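Local coordinates for zinc uptake regulation protein (Escherichia coli, PDB 4MTE) that represses the zinc-uptake genes znuACB by binding their operator DNA as a winged-helix regulator of the Fur family, with zinc as cofactor, at residues Met100-Arg105 with Glu138-Cys143. Sequence-based numbering, arbitrary orientation.
Sequences MFICDR and EAHGLC. With ZN (zinc ion), chain M.
The His-140 imidazole meets Ile-102 over one face and Asp-104 at its edge. Ile-102 CD1 stands 4.1 Å from the centroid of the His-140 ring and 26° off the normal, which defines a CH-pi contact. At the edge, His-140 ND1 donates to Asp-104 OD1 over 3.1 Å; the oxygen lies in the ring plane, and carboxylate and imidazole are nearly coplanar, 24° apart. With NE2 bonded to Ser-81 OG, both ring nitrogens have partners, which probably restrains the ring's rotation. Ala-139 CB comes obliquely to the Phe-101 ring, 3.7 Å from CD1, and Phe-130 of the second subunit meets that ring edge-to-face.

Strands 99-103 and 131-140 run parallel: Ala-139 N donates to Met-100 O, and Ala-139 O accepts from Ile-102 N. The pairing continues with Asp-104 N donating to Gly-141 O at 3.1 Å, while 138-142 also pairs antiparallel with the second subunit. An alanine in place of Asp-104 would probably leave His-140 ND1 without its acceptor and the ring freer to turn. Beyond Gly-141, where the chain turns a corner, Cys-143 SG binds zinc at 2.3 Å; Cys-103 SG, anti to its backbone N (chi1 -172°), reaches the same ion at 2.3 Å. Cys-106 and Cys-146 complete the site, and four cysteine sulphurs round the ion are consistent with a structural zinc site, tying the end of the sheet to the C-terminal segment.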
ATOM      1  N   MET D 100      10.789   9.795  25.957  1.00 61.93           N
ATOM      2  CA  MET D 100      11.385   8.624  25.329  1.00 58.71           C
ATOM      3  C   MET D 100      12.514   9.049  24.408  1.00 64.82           C
ATOM      4  O   MET D 100      12.323   9.895  23.535  1.00 72.38           O
ATOM      5  CB  MET D 100      10.330   7.861  24.527  1.00 67.53           C
ATOM      6  CG  MET D 100       9.195   7.322  25.372  1.00 65.42           C
ATOM      7  SD  MET D 100       9.721   5.985  26.454  1.00 72.03           S
ATOM      8  CE  MET D 100       8.264   5.790  27.475  1.00 58.87           C
ATOM      9  N   PHE D 101      13.691   8.468  24.612  1.00 79.56           N
ATOM     10  CA  PHE D 101      14.815   8.698  23.714  1.00 66.40           C
ATOM     11  C   PHE D 101      14.995   7.480  22.828  1.00 66.08           C
ATOM     12  O   PHE D 101      15.204   6.373  23.320  1.00 76.95           O
ATOM     13  CB  PHE D 101      16.081   9.015  24.505  1.00 71.71           C
ATOM     14  CG  PHE D 101      16.037  10.355  25.175  1.00 66.37           C
ATOM     15  CD1 PHE D 101      16.644  11.455  24.594  1.00 64.68           C
ATOM     16  CD2 PHE D 101      15.361  10.522  26.370  1.00 76.56           C
ATOM     17  CE1 PHE D 101      16.593  12.692  25.205  1.00 63.22           C
ATOM     18  CE2 PHE D 101      15.308  11.758  26.983  1.00 75.20           C
ATOM     19  CZ  PHE D 101      15.924  12.842  26.400  1.00 64.26           C
ATOM     20  N   ILE D 102      14.910   7.716  21.521  1.00 60.94           N
ATOM     21  CA  ILE D 102      14.767   6.661  20.524  1.00 74.82           C
ATOM     22  C   ILE D 102      15.906   6.692  19.515  1.00 83.30           C
ATOM     23  O   ILE D 102      16.161   7.721  18.889  1.00 76.62           O
ATOM     24  CB  ILE D 102      13.446   6.844  19.734  1.00 83.60           C
ATOM     25  CG1 ILE D 102      12.242   6.860  20.682  1.00 76.48           C
ATOM     26  CG2 ILE D 102      13.281   5.754  18.669  1.00 81.24           C
ATOM     27  CD1 ILE D 102      10.979   7.424  20.056  1.00 81.73           C
ATOM     28  N   CYS D 103      16.576   5.556  19.342  1.00 76.79           N
ATOM     29  CA  CYS D 103      17.574   5.423  18.289  1.00 93.35           C
ATOM     30  C   CYS D 103      16.885   4.963  17.010  1.00 82.26           C
ATOM     31  O   CYS D 103      16.207   3.938  16.996  1.00 77.06           O
ATOM     32  CB  CYS D 103      18.664   4.429  18.684  1.00102.96           C
ATOM     33  SG  CYS D 103      20.053   4.373  17.519  1.00 96.59           S
ATOM     34  N   ASP D 104      17.059   5.728  15.938  1.00 80.36           N
ATOM     35  CA  ASP D 104      16.396   5.439  14.671  1.00 88.85           C
ATOM     36  C   ASP D 104      16.881   4.125  14.069  1.00 94.91           C
ATOM     37  O   ASP D 104      16.116   3.413  13.417  1.00 98.88           O
ATOM     38  CB  ASP D 104      16.640   6.580  13.682  1.00 96.59           C
ATOM     39  CG  ASP D 104      16.209   7.927  14.227  1.00105.64           C
ATOM     40  OD1 ASP D 104      15.190   7.980  14.948  1.00 95.16           O
ATOM     41  OD2 ASP D 104      16.890   8.932  13.935  1.00108.51           O
ATOM     42  N   ARG D 105      18.151   3.805  14.297  1.00 86.44           N
ATOM     43  CA  ARG D 105      18.773   2.636  13.685  1.00 90.68           C
ATOM     44  C   ARG D 105      18.634   1.380  14.545  1.00 90.32           C
ATOM     45  O   ARG D 105      17.960   0.429  14.150  1.00 85.42           O
ATOM     46  CB  ARG D 105      20.246   2.919  13.384  1.00115.40           C
ATOM     47  CG  ARG D 105      20.459   4.168  12.543  1.00120.53           C
ATOM     48  CD  ARG D 105      21.775   4.127  11.788  1.00111.04           C
ATOM     49  NE  ARG D 105      22.090   5.416  11.177  1.00104.52           N
ATOM     50  CZ  ARG D 105      21.530   5.880  10.064  1.00115.76           C
ATOM     51  NH1 ARG D 105      20.613   5.166   9.423  1.00119.42           N
ATOM     52  NH2 ARG D 105      21.884   7.066   9.590  1.00110.09           N
ATOM     53  N   GLU D 138       8.969  12.593  22.702  1.00 53.53           N
ATOM     54  CA  GLU D 138       9.720  11.535  22.047  1.00 61.59           C
ATOM     55  C   GLU D 138      10.852  12.147  21.238  1.00 61.66           C
ATOM     56  O   GLU D 138      10.626  12.995  20.374  1.00 63.46           O
ATOM     57  CB  GLU D 138       8.795  10.707  21.154  1.00 54.69           C
ATOM     58  CG  GLU D 138       7.677  10.016  21.924  1.00 63.30           C
ATOM     59  CD  GLU D 138       6.722   9.252  21.030  1.00 70.62           C
ATOM     60  OE1 GLU D 138       6.994   9.147  19.816  1.00 65.18           O
ATOM     61  OE2 GLU D 138       5.697   8.755  21.543  1.00 59.07           O
ATOM     62  N   ALA D 139      12.072  11.716  21.540  1.00 63.29           N
ATOM     63  CA  ALA D 139      13.265  12.245  20.898  1.00 71.73           C
ATOM     64  C   ALA D 139      13.857  11.193  19.972  1.00 78.67           C
ATOM     65  O   ALA D 139      13.966  10.022  20.338  1.00 78.99           O
ATOM     66  CB  ALA D 139      14.283  12.672  21.948  1.00 53.97           C
ATOM     67  N   HIS D 140      14.227  11.619  18.768  1.00 59.79           N
ATOM     68  CA  HIS D 140      14.849  10.738  17.788  1.00 71.04           C
ATOM     69  C   HIS D 140      16.295  11.142  17.555  1.00 90.57           C
ATOM     70  O   HIS D 140      16.634  12.324  17.594  1.00 86.90           O
ATOM     71  CB  HIS D 140      14.075  10.774  16.473  1.00 80.22           C
ATOM     72  CG  HIS D 140      12.724  10.138  16.557  1.00 85.66           C
ATOM     73  ND1 HIS D 140      12.494   8.830  16.193  1.00 88.73           N
ATOM     74  CD2 HIS D 140      11.536  10.628  16.981  1.00 76.65           C
ATOM     75  CE1 HIS D 140      11.218   8.543  16.381  1.00 83.30           C
ATOM     76  NE2 HIS D 140      10.616   9.615  16.859  1.00 84.56           N
ATOM     77  N   GLY D 141      17.142  10.149  17.313  1.00 80.79           N
ATOM     78  CA  GLY D 141      18.547  10.391  17.057  1.00 85.17           C
ATOM     79  C   GLY D 141      19.349   9.109  17.136  1.00 98.75           C
ATOM     80  O   GLY D 141      18.917   8.071  16.634  1.00 84.95           O
ATOM     81  N   LEU D 142      20.515   9.185  17.771  1.00 96.81           N
ATOM     82  CA  LEU D 142      21.390   8.027  17.927  1.00 93.67           C
ATOM     83  C   LEU D 142      21.862   7.877  19.371  1.00 95.03           C
ATOM     84  O   LEU D 142      22.193   8.862  20.033  1.00 87.36           O
ATOM     85  CB  LEU D 142      22.598   8.150  16.995  1.00 91.33           C
ATOM     86  CG  LEU D 142      22.287   8.143  15.496  1.00 93.03           C
ATOM     87  CD1 LEU D 142      23.521   8.532  14.694  1.00 96.12           C
ATOM     88  CD2 LEU D 142      21.760   6.781  15.056  1.00 96.33           C
ATOM     89  N   CYS D 143      21.885   6.637  19.852  1.00 91.92           N
ATOM     90  CA  CYS D 143      22.363   6.330  21.196  1.00 97.03           C
ATOM     91  C   CYS D 143      23.851   5.996  21.139  1.00110.12           C
ATOM     92  O   CYS D 143      24.349   5.550  20.105  1.00110.04           O
ATOM     93  CB  CYS D 143      21.581   5.153  21.779  1.00 88.14           C
ATOM     94  SG  CYS D 143      21.861   3.591  20.924  1.00 91.16           S
TER
HETATM   95 ZN    ZN M 201      21.426   3.039  18.766  1.00103.70          ZN